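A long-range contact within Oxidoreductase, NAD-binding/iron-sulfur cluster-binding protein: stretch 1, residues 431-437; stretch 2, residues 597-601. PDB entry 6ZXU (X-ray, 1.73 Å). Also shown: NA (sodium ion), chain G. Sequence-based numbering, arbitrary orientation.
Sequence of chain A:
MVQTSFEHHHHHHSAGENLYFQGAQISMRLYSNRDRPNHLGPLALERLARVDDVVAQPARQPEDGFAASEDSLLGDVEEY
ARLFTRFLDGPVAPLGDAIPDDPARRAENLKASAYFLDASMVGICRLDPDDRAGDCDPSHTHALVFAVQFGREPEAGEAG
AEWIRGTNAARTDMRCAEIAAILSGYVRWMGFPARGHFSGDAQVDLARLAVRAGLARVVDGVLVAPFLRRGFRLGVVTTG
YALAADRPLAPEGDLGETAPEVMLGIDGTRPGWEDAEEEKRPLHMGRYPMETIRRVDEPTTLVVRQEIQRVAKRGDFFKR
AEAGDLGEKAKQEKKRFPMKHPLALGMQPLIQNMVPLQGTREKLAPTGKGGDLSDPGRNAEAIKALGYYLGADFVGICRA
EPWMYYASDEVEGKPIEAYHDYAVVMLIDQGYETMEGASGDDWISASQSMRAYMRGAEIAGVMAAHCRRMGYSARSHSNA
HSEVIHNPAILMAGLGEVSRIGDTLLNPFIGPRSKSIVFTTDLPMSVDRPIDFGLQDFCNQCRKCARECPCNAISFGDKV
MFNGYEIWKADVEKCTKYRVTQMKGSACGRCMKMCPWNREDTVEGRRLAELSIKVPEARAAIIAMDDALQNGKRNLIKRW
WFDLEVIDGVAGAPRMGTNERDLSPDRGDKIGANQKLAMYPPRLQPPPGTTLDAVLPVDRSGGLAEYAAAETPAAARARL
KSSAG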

# COMPACT_ATOMS: atom_id res chain seq x y z
N GLY A 431 -3.27 5.13 -1.96
CA GLY A 431 -3.26 6.55 -1.68
C GLY A 431 -4.12 7.37 -2.63
O GLY A 431 -3.65 7.68 -3.73
N TYR A 432 -5.28 7.83 -2.17
CA TYR A 432 -6.17 8.60 -2.98
C TYR A 432 -5.57 9.94 -3.46
O TYR A 432 -5.66 10.28 -4.65
CB TYR A 432 -7.52 8.84 -2.28
CG TYR A 432 -8.47 9.72 -3.12
CD1 TYR A 432 -9.12 9.23 -4.21
CD2 TYR A 432 -8.62 11.07 -2.85
CE1 TYR A 432 -9.95 9.99 -4.95
CE2 TYR A 432 -9.40 11.85 -3.63
CZ TYR A 432 -10.11 11.30 -4.66
OH TYR A 432 -10.90 12.13 -5.42
N GLU A 433 -4.91 10.65 -2.56
CA GLU A 433 -4.58 12.07 -2.84
C GLU A 433 -3.40 12.16 -3.82
O GLU A 433 -3.47 12.97 -4.73
CB GLU A 433 -4.26 12.83 -1.58
CG GLU A 433 -5.54 13.25 -0.83
CD GLU A 433 -6.25 12.13 -0.00
OE1 GLU A 433 -7.42 12.36 0.53
OE2 GLU A 433 -5.64 10.99 0.09
N THR A 434 -2.46 11.25 -3.73
CA THR A 434 -1.40 11.21 -4.70
C THR A 434 -1.93 10.81 -6.09
O THR A 434 -1.62 11.43 -7.10
CB THR A 434 -0.27 10.28 -4.28
OG1 THR A 434 0.39 10.84 -3.15
CG2 THR A 434 0.75 10.09 -5.37
N MET A 435 -2.81 9.81 -6.14
CA MET A 435 -3.33 9.39 -7.40
C MET A 435 -4.16 10.47 -8.07
O MET A 435 -4.26 10.49 -9.32
CB MET A 435 -4.17 8.07 -7.22
CG MET A 435 -4.11 7.13 -8.38
SD MET A 435 -4.92 5.49 -7.96
CE MET A 435 -3.74 4.79 -6.78
N GLU A 436 -4.77 11.36 -7.30
CA GLU A 436 -5.54 12.46 -7.86
C GLU A 436 -4.68 13.40 -8.72
O GLU A 436 -5.16 13.93 -9.67
CB GLU A 436 -6.23 13.27 -6.74
CG GLU A 436 -7.62 12.76 -6.37
CD GLU A 436 -8.58 12.53 -7.62
OE1 GLU A 436 -8.79 11.34 -8.07
OE2 GLU A 436 -9.10 13.55 -8.18
N GLY A 437 -3.44 13.64 -8.30
CA GLY A 437 -2.53 14.50 -9.01
C GLY A 437 -1.94 13.88 -10.27
O GLY A 437 -1.40 14.56 -11.09
NA NA G . -13.06 8.37 -9.24
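Stretch 2 597-601: WNRED

Stretch 2 is an irregular, largely extended segment laid obliquely against the start of a helix, a small contact built around one tyrosine ring and joined by water rather than by any direct hydrogen bond. Residues that touch are at least 162 positions apart in sequence, and together the two segments bury 266 Å².

Stretch 1 enters its helix at Gly 431, the N-cap residue, whose positive phi of 113° would jam a CB against the preceding carbonyl; this alone calls for glycine. The helix begins at Tyr 432, and Glu 436 N donates to Tyr 432 O at 3.0 Å. Stretch 2 forms no regular helix or strand. From Asn 598 to Glu 600 its psi angles lie between 100° and 162°, so the backbone is drawn out and passes the tyrosine with peptide atoms exposed to it. It runs back toward the start of the helix, from Asn 598 near Glu 436 to Glu 600 near Tyr 432, where the nearest CA atoms, Tyr 432 CA and Glu 600 CA, are 6.7 Å apart.

Tyr 432 points its CA-to-CB bond toward stretch 2, and its t rotamer carries the ring to the peptide joining Arg 599 and Glu 600. That peptide lies over one ring face, with Tyr 432 CE1 3.5 Å from Arg 599 C and Tyr 432 CZ 3.5 Å from Glu 600 N. A flat aromatic ring suits a flat peptide group, since many atoms can approach at van der Waals distance. The aliphatic part of Glu 600 adds to the packing, its CB 3.7 Å from Tyr 432 CE2. Asn 598 meets the ring at its edge, where OD1 is 3.3 Å from Tyr 432 CD1. Arg 599 directs its CA-to-CB bond away, so its backbone supplies the close approach to the ring.

Water completes the polar side of the contact. Water 2 accepts from Asn 598 ND2 at 2.7 Å and donates to Glu 436 OE1 at 2.6 Å, linking an amide donor to a carboxylate that are themselves 4.3 Å apart. Water 4 accepts from Asp 601 N at 2.8 Å and donates to Glu 433 OE1 at 2.9 Å. Water 3 lies 2.8 Å from Tyr 432 OH and donates weakly to Glu 600 OE1 at 3.3 Å. Glu 433 OE1 and Glu 600 OE2 are like charges only 4.6 Å apart, but both atoms have hydrogen-bonding partners elsewhere in the structure.

Asn 598 also turns its carbonyl to the sodium ion, with O 2.5 Å from NA. Waters 5, 6 and 7 and one atom from elsewhere in the structure also bind the ion.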

# COMPACT_ATOMS: atom_id res chain seq x y z
N TRP A 597 -15.43 4.05 -8.16
CA TRP A 597 -15.28 3.66 -6.75
C TRP A 597 -14.02 4.19 -6.08
O TRP A 597 -13.87 4.07 -4.86
CB TRP A 597 -15.31 2.15 -6.61
CG TRP A 597 -16.65 1.52 -6.98
CD1 TRP A 597 -17.03 1.17 -8.21
CD2 TRP A 597 -17.70 1.13 -6.09
NE1 TRP A 597 -18.25 0.57 -8.17
CE2 TRP A 597 -18.72 0.56 -6.88
CE3 TRP A 597 -17.89 1.18 -4.69
CZ2 TRP A 597 -19.85 0.02 -6.35
CZ3 TRP A 597 -19.04 0.67 -4.17
CH2 TRP A 597 -20.04 0.13 -5.00
N ASN A 598 -13.11 4.74 -6.86
CA ASN A 598 -11.99 5.44 -6.34
C ASN A 598 -12.43 6.84 -5.97
O ASN A 598 -12.54 7.70 -6.84
CB ASN A 598 -10.80 5.39 -7.35
CG ASN A 598 -9.59 6.26 -6.88
OD1 ASN A 598 -9.24 6.31 -5.71
ND2 ASN A 598 -9.07 7.07 -7.79
N ARG A 599 -12.70 7.08 -4.70
CA ARG A 599 -13.25 8.34 -4.24
C ARG A 599 -12.61 8.83 -2.99
O ARG A 599 -12.02 8.06 -2.25
CB ARG A 599 -14.70 8.17 -3.79
CG ARG A 599 -15.58 7.65 -4.83
CD ARG A 599 -17.01 7.85 -4.42
NE ARG A 599 -17.84 7.69 -5.60
CZ ARG A 599 -18.42 6.54 -5.90
NH1 ARG A 599 -18.25 5.51 -5.11
NH2 ARG A 599 -19.17 6.46 -7.01
N GLU A 600 -12.80 10.15 -2.73
CA GLU A 600 -12.32 10.75 -1.51
C GLU A 600 -13.07 10.19 -0.28
O GLU A 600 -14.25 9.86 -0.35
CB GLU A 600 -12.42 12.31 -1.58
CG GLU A 600 -11.44 12.97 -0.58
CD GLU A 600 -11.55 14.51 -0.50
OE1 GLU A 600 -12.10 15.13 -1.42
OE2 GLU A 600 -11.07 15.09 0.51
N ASP A 601 -12.39 10.17 0.86
CA ASP A 601 -12.98 9.69 2.17
C ASP A 601 -13.76 10.82 2.91
O ASP A 601 -13.36 11.28 3.99
CB ASP A 601 -11.83 9.08 3.02
CG ASP A 601 -12.30 8.39 4.33
OD1 ASP A 601 -13.43 7.78 4.36
OD2 ASP A 601 -11.51 8.51 5.32
O HOH W 1 -14.22 11.66 -4.45
O HOH W 2 -7.48 9.20 -7.36
O HOH W 3 -11.13 14.80 -4.56
O HOH W 4 -9.62 10.51 0.97
O HOH W 5 -10.92 9.45 -9.85
O HOH W 6 -13.64 8.31 -11.43
O HOH W 7 -15.19 8.85 -8.47